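Isomaltodextranase (Arthrobacter globiformis, PDB 5AWO) hydrolyses alpha-1,6-glucosidic linkages in dextran-type polysaccharides, releasing successive isomaltose units from the non-reducing chain ends. Local coordinates at residues I530-A535 / T572-D577. Sequence-based numbering, arbitrary orientation.
Sequences IRYRYA and TWGVAD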
ATOM      1  N   ILE A 530     -12.751  -6.246  25.739  1.00 34.89           N
ATOM      2  CA  ILE A 530     -12.187  -6.991  24.598  1.00 33.73           C
ATOM      3  C   ILE A 530     -12.092  -8.497  24.852  1.00 33.25           C
ATOM      4  O   ILE A 530     -11.853  -8.923  25.983  1.00 35.01           O
ATOM      5  CB  ILE A 530     -10.810  -6.431  24.197  1.00 32.23           C
ATOM      6  CG1 ILE A 530     -10.232  -7.196  22.999  1.00 30.86           C
ATOM      7  CG2 ILE A 530      -9.814  -6.474  25.361  1.00 32.09           C
ATOM      8  CD1 ILE A 530      -9.146  -6.430  22.287  1.00 30.47           C
ATOM      9  N   ARG A 531     -12.271  -9.295  23.795  1.00 31.99           N
ATOM     10  CA  ARG A 531     -12.106 -10.746  23.845  1.00 30.58           C
ATOM     11  C   ARG A 531     -11.162 -11.226  22.741  1.00 31.09           C
ATOM     12  O   ARG A 531     -11.130 -10.631  21.663  1.00 28.62           O
ATOM     13  CB  ARG A 531     -13.458 -11.457  23.737  1.00 34.22           C
ATOM     14  CG  ARG A 531     -14.353 -11.303  24.970  1.00 34.29           C
ATOM     15  CD  ARG A 531     -15.701 -11.998  24.806  1.00 35.82           C
ATOM     16  NE  ARG A 531     -16.539 -11.391  23.767  1.00 34.99           N
ATOM     17  CZ  ARG A 531     -17.168 -10.218  23.867  1.00 39.04           C
ATOM     18  NH1 ARG A 531     -17.094  -9.475  24.977  1.00 37.62           N
ATOM     19  NH2 ARG A 531     -17.889  -9.775  22.834  1.00 39.72           N
ATOM     20  N   TYR A 532     -10.423 -12.300  23.009  1.00 28.05           N
ATOM     21  CA  TYR A 532      -9.450 -12.875  22.074  1.00 26.48           C
ATOM     22  C   TYR A 532      -9.708 -14.376  21.928  1.00 27.38           C
ATOM     23  O   TYR A 532      -9.544 -15.129  22.900  1.00 27.99           O
ATOM     24  CB  TYR A 532      -8.013 -12.682  22.598  1.00 25.44           C
ATOM     25  CG  TYR A 532      -7.626 -11.315  23.102  1.00 26.00           C
ATOM     26  CD1 TYR A 532      -7.922 -10.909  24.413  1.00 25.32           C
ATOM     27  CD2 TYR A 532      -6.874 -10.437  22.316  1.00 23.97           C
ATOM     28  CE1 TYR A 532      -7.530  -9.669  24.879  1.00 26.66           C
ATOM     29  CE2 TYR A 532      -6.490  -9.187  22.773  1.00 25.69           C
ATOM     30  CZ  TYR A 532      -6.807  -8.793  24.066  1.00 25.64           C
ATOM     31  OH  TYR A 532      -6.405  -7.545  24.494  1.00 27.85           O
ATOM     32  N   ARG A 533     -10.131 -14.840  20.751  1.00 26.85           N
ATOM     33  CA  ARG A 533     -10.271 -16.273  20.533  1.00 25.82           C
ATOM     34  C   ARG A 533      -8.946 -16.810  20.032  1.00 28.29           C
ATOM     35  O   ARG A 533      -8.414 -16.324  19.017  1.00 24.90           O
ATOM     36  CB  ARG A 533     -11.414 -16.643  19.569  1.00 27.09           C
ATOM     37  CG  ARG A 533     -11.727 -18.132  19.559  1.00 27.29           C
ATOM     38  CD  ARG A 533     -13.008 -18.477  18.816  1.00 28.65           C
ATOM     39  NE  ARG A 533     -13.456 -19.848  19.096  1.00 27.06           N
ATOM     40  CZ  ARG A 533     -13.345 -20.903  18.291  1.00 27.82           C
ATOM     41  NH1 ARG A 533     -12.807 -20.810  17.077  1.00 27.53           N
ATOM     42  NH2 ARG A 533     -13.809 -22.081  18.679  1.00 29.90           N
ATOM     43  N   TYR A 534      -8.427 -17.817  20.724  1.00 25.91           N
ATOM     44  CA  TYR A 534      -7.048 -18.247  20.560  1.00 26.90           C
ATOM     45  C   TYR A 534      -6.896 -19.759  20.758  1.00 25.56           C
ATOM     46  O   TYR A 534      -7.782 -20.409  21.326  1.00 27.66           O
ATOM     47  CB  TYR A 534      -6.162 -17.516  21.589  1.00 26.65           C
ATOM     48  CG  TYR A 534      -6.273 -18.130  22.974  1.00 28.53           C
ATOM     49  CD1 TYR A 534      -7.321 -17.792  23.821  1.00 29.11           C
ATOM     50  CD2 TYR A 534      -5.367 -19.092  23.396  1.00 29.60           C
ATOM     51  CE1 TYR A 534      -7.445 -18.373  25.080  1.00 29.54           C
ATOM     52  CE2 TYR A 534      -5.488 -19.681  24.650  1.00 30.33           C
ATOM     53  CZ  TYR A 534      -6.533 -19.321  25.472  1.00 31.83           C
ATOM     54  OH  TYR A 534      -6.656 -19.914  26.723  1.00 30.64           O
ATOM     55  N   ALA A 535      -5.787 -20.308  20.281  1.00 25.37           N
ATOM     56  CA  ALA A 535      -5.328 -21.660  20.643  1.00 25.52           C
ATOM     57  C   ALA A 535      -3.928 -21.537  21.281  1.00 26.93           C
ATOM     58  O   ALA A 535      -3.148 -20.643  20.930  1.00 25.45           O
ATOM     59  CB  ALA A 535      -5.276 -22.568  19.436  1.00 24.61           C
ATOM     60  N   THR A 572      -7.994 -27.132  20.200  1.00 30.42           N
ATOM     61  CA  THR A 572      -8.847 -26.538  21.207  1.00 29.33           C
ATOM     62  C   THR A 572      -8.726 -25.019  21.170  1.00 29.50           C
ATOM     63  O   THR A 572      -7.616 -24.494  21.152  1.00 29.01           O
ATOM     64  CB  THR A 572      -8.449 -27.041  22.622  1.00 31.10           C
ATOM     65  OG1 THR A 572      -8.284 -28.461  22.584  1.00 30.49           O
ATOM     66  CG2 THR A 572      -9.495 -26.694  23.641  1.00 30.70           C
ATOM     67  N   TRP A 573      -9.864 -24.328  21.218  1.00 29.74           N
ATOM     68  CA  TRP A 573      -9.913 -22.874  21.182  1.00 29.30           C
ATOM     69  C   TRP A 573     -10.550 -22.327  22.452  1.00 29.22           C
ATOM     70  O   TRP A 573     -11.555 -22.870  22.953  1.00 34.32           O
ATOM     71  CB  TRP A 573     -10.686 -22.398  19.922  1.00 28.16           C
ATOM     72  CG  TRP A 573     -10.037 -22.899  18.651  1.00 27.58           C
ATOM     73  CD1 TRP A 573     -10.225 -24.093  18.057  1.00 26.84           C
ATOM     74  CD2 TRP A 573      -9.068 -22.201  17.844  1.00 26.16           C
ATOM     75  NE1 TRP A 573      -9.429 -24.210  16.933  1.00 27.09           N
ATOM     76  CE2 TRP A 573      -8.714 -23.054  16.784  1.00 25.20           C
ATOM     77  CE3 TRP A 573      -8.465 -20.948  17.927  1.00 24.77           C
ATOM     78  CZ2 TRP A 573      -7.775 -22.692  15.807  1.00 25.43           C
ATOM     79  CZ3 TRP A 573      -7.535 -20.596  16.970  1.00 24.52           C
ATOM     80  CH2 TRP A 573      -7.200 -21.459  15.930  1.00 24.01           C
ATOM     81  N   GLY A 574      -9.966 -21.264  22.986  1.00 29.64           N
ATOM     82  CA  GLY A 574     -10.548 -20.544  24.108  1.00 29.12           C
ATOM     83  C   GLY A 574     -10.724 -19.069  23.824  1.00 31.31           C
ATOM     84  O   GLY A 574     -10.297 -18.572  22.778  1.00 30.26           O
ATOM     85  N   VAL A 575     -11.372 -18.378  24.744  1.00 29.28           N
ATOM     86  CA  VAL A 575     -11.566 -16.947  24.678  1.00 32.00           C
ATOM     87  C   VAL A 575     -10.986 -16.304  25.934  1.00 33.52           C
ATOM     88  O   VAL A 575     -11.461 -16.553  27.053  1.00 36.34           O
ATOM     89  CB  VAL A 575     -13.059 -16.581  24.533  1.00 32.01           C
ATOM     90  CG1 VAL A 575     -13.224 -15.075  24.440  1.00 32.93           C
ATOM     91  CG2 VAL A 575     -13.664 -17.300  23.324  1.00 33.06           C
ATOM     92  N   ALA A 576      -9.939 -15.507  25.760  1.00 34.54           N
ATOM     93  CA  ALA A 576      -9.409 -14.698  26.847  1.00 33.86           C
ATOM     94  C   ALA A 576     -10.175 -13.398  26.899  1.00 37.01           C
ATOM     95  O   ALA A 576     -10.606 -12.871  25.861  1.00 35.57           O
ATOM     96  CB  ALA A 576      -7.927 -14.439  26.651  1.00 34.42           C
ATOM     97  N   ASP A 577     -10.364 -12.889  28.111  1.00 35.85           N
ATOM     98  CA  ASP A 577     -11.084 -11.654  28.344  1.00 37.49           C
ATOM     99  C   ASP A 577     -10.129 -10.571  28.769  1.00 36.84           C
ATOM    100  O   ASP A 577      -9.129 -10.834  29.456  1.00 39.53           O
ATOM    101  CB  ASP A 577     -12.114 -11.837  29.459  1.00 39.72           C
ATOM    102  CG  ASP A 577     -13.196 -12.823  29.106  1.00 42.05           C
ATOM    103  OD1 ASP A 577     -13.301 -13.239  27.930  1.00 41.49           O
ATOM    104  OD2 ASP A 577     -13.957 -13.189  30.024  1.00 43.98           O
TER
HETATM  105  O   HOH W   1     -14.316 -23.167  21.396  1.00 46.89           O
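Tyr532 pairs with Ala576 and Tyr534 with Gly574 through backbone hydrogen bonds: Tyr532 N to Ala576 O and Ala576 N to Tyr532 O, then Tyr534 N to Gly574 O and Gly574 N to Tyr534 O, each 2.9 Å. They join strand 526-535 antiparallel to strand 574-582 in the carbohydrate-binding module. The non-hydrogen-bonded pairs Arg531–Asp577 and Arg533–Val575 alternate with these, and CA-H...O contacts add to the seam.

The flat groups meet around Trp573. Arg533, its CG anti to the backbone N (chi1 -169°), brings its guanidinium across the indole at about a right angle, the planes 17° apart. NH1 lies over one indole face, offset toward the rim, and Trp573 CB sits 3.4 Å from Arg533 NH2. Over the opposite face Ala535 CB makes a CH-pi contact, 3.9 Å from the Trp573 six-membered ring centroid. A water joins Arg533 NH2 to Trp573 O, while Trp573 NE1 bonds to Pro494 O. A leucine here would keep CB but would probably leave Arg533 NH1 and Ala535 CB without their ring faces and Pro494 O without the indole N-H.

On the tyrosine face, chi1 of 78° sets the Tyr534 ring over Gly574 N, where a side-chain carbon would press on CE1; its hydroxyl bonds to Pro565 O. Ala576 CB makes apolar contacts with Tyr532 CD1 (4.2 Å) and Tyr534 CE1.

On the other face, Arg531 CB touches Val575 CG1 at 3.7 Å. Its chain then bends, meeting Asp577 OD1 through aliphatic carbons while the guanidinium salt-bridges Glu607 and Asp609. With Arg533 NH1 bonded to Gly495 O, both arginines anchor this structural pairing to neighbouring chain, away from the catalytic residues.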